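Local coordinates for ESSC (Geobacillus thermodenitrificans, PDB 5FWH), which is a component of the bacterial type VII secretion apparatus, of which this N-terminal region has forkhead-associated folds and probably serves in protein-protein recognition, at residues 68-71 / 72-75. Residues are numbered along the deposited sequence; the frame is centred on the assembly and turned at random.
Sequences ELKP and RCSI
Cys-73 N reaches back to Lys-70 O over 3.2 Å, a weak hydrogen bond because the N-H meets the oxygen at only 133°. Lys-70 CA and Cys-73 CA stand 5.5 Å apart, close enough for a tight reversal of the chain. Between them Pro-71 takes extended backbone angles and Arg-72 a positive phi of 60°, the pair of conformations that defines a type II beta turn, with Pro-71 at its second position and Arg-72 at its third. The side chains of Lys-70 and Cys-73 meet along one flank of the turn: bends at chi3 and chi4 fold the lysine chain back until NZ lies 3.8 Å from Cys-73 SG, while its CB is 4.0 Å from the same sulfur. In the fold, this turn carries the chain from strand 65-69, the edge of a mixed sheet, to strand 73-77, the edge of an antiparallel one, so it is a sheet-to-sheet connection of the beta sandwich seen in FHA domains. The two strands do not pair here; Leu-69 bonds through its backbone to Leu-57, and Cys-73 to Trp-88. The CD2 methyl of buried Leu-69 packs on the peptide of the second strand, 3.4 Å from Ser-74 C, and also touches Ile-75 CB at 3.8 Å. With CG1 anti to the backbone N (chi1 -162°), CG2 of Ile-75 sits between N and the carbonyl carbon, 4.0 Å from Leu-69 CD2. Arg-72 leads its bent chain away from the turn, where NE forms a salt bridge with Glu-182.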
loop_
_atom_site.group_PDB
_atom_site.type_symbol
_atom_site.label_atom_id
_atom_site.label_comp_id
_atom_site.label_asym_id
_atom_site.label_seq_id
_atom_site.Cartn_x
_atom_site.Cartn_y
_atom_site.Cartn_z
ATOM N N GLU A 68 -14.492 -12.684 4.778
ATOM C CA GLU A 68 -13.255 -13.380 4.568
ATOM C C GLU A 68 -12.554 -12.617 3.508
ATOM O O GLU A 68 -13.213 -12.139 2.608
ATOM C CB GLU A 68 -13.512 -14.785 4.077
ATOM C CG GLU A 68 -14.347 -15.588 5.034
ATOM C CD GLU A 68 -14.408 -17.061 4.666
ATOM O OE1 GLU A 68 -13.744 -17.470 3.658
ATOM O OE2 GLU A 68 -15.119 -17.803 5.399
ATOM N N LEU A 69 -11.239 -12.490 3.606
ATOM C CA LEU A 69 -10.496 -11.799 2.634
ATOM C C LEU A 69 -9.666 -12.803 1.859
ATOM O O LEU A 69 -8.908 -13.607 2.429
ATOM C CB LEU A 69 -9.572 -10.733 3.280
ATOM C CG LEU A 69 -10.265 -9.596 4.009
ATOM C CD1 LEU A 69 -9.280 -8.880 4.877
ATOM C CD2 LEU A 69 -10.931 -8.643 2.989
ATOM N N LYS A 70 -9.780 -12.716 0.549
ATOM C CA LYS A 70 -8.925 -13.446 -0.354
ATOM C C LYS A 70 -7.801 -12.525 -0.725
ATOM O O LYS A 70 -7.837 -11.316 -0.447
ATOM C CB LYS A 70 -9.699 -13.877 -1.608
ATOM C CG LYS A 70 -10.921 -14.719 -1.283
ATOM C CD LYS A 70 -11.470 -15.509 -2.476
ATOM C CE LYS A 70 -11.484 -14.730 -3.797
ATOM N NZ LYS A 70 -12.303 -13.482 -3.766
ATOM N N PRO A 71 -6.755 -13.096 -1.314
ATOM C CA PRO A 71 -5.688 -12.260 -1.799
ATOM C C PRO A 71 -6.181 -11.103 -2.687
ATOM O O PRO A 71 -7.098 -11.291 -3.517
ATOM C CB PRO A 71 -4.843 -13.254 -2.594
ATOM C CG PRO A 71 -5.006 -14.530 -1.814
ATOM C CD PRO A 71 -6.453 -14.530 -1.514
ATOM N N ARG A 72 -5.583 -9.930 -2.459
ATOM C CA ARG A 72 -5.865 -8.705 -3.190
ATOM C C ARG A 72 -7.319 -8.231 -3.087
ATOM O O ARG A 72 -7.849 -7.624 -4.002
ATOM C CB ARG A 72 -5.432 -8.862 -4.631
ATOM C CG ARG A 72 -3.938 -9.098 -4.823
ATOM C CD ARG A 72 -3.428 -8.407 -6.101
ATOM N NE ARG A 72 -4.305 -8.664 -7.247
ATOM C CZ ARG A 72 -4.422 -9.835 -7.889
ATOM N NH1 ARG A 72 -3.725 -10.898 -7.508
ATOM N NH2 ARG A 72 -5.267 -9.961 -8.928
ATOM N N CYS A 73 -7.957 -8.545 -1.976
ATOM C CA CYS A 73 -9.323 -8.124 -1.697
ATOM C C CYS A 73 -9.323 -7.293 -0.391
ATOM O O CYS A 73 -8.369 -7.306 0.359
ATOM C CB CYS A 73 -10.247 -9.344 -1.556
ATOM S SG CYS A 73 -10.387 -10.257 -3.130
ATOM N N SER A 74 -10.376 -6.569 -0.164
ATOM C CA SER A 74 -10.449 -5.647 0.968
ATOM C C SER A 74 -11.807 -5.730 1.529
ATOM O O SER A 74 -12.696 -6.311 0.861
ATOM C CB SER A 74 -10.195 -4.194 0.563
ATOM O OG SER A 74 -11.277 -3.742 -0.264
ATOM N N ILE A 75 -11.950 -5.189 2.741
ATOM C CA ILE A 75 -13.237 -5.044 3.373
ATOM C C ILE A 75 -13.360 -3.720 4.123
ATOM O O ILE A 75 -12.423 -3.233 4.768
ATOM C CB ILE A 75 -13.493 -6.217 4.343
ATOM C CG1 ILE A 75 -14.978 -6.329 4.674
ATOM C CG2 ILE A 75 -12.622 -6.098 5.602
ATOM C CD1 ILE A 75 -15.315 -7.562 5.470
#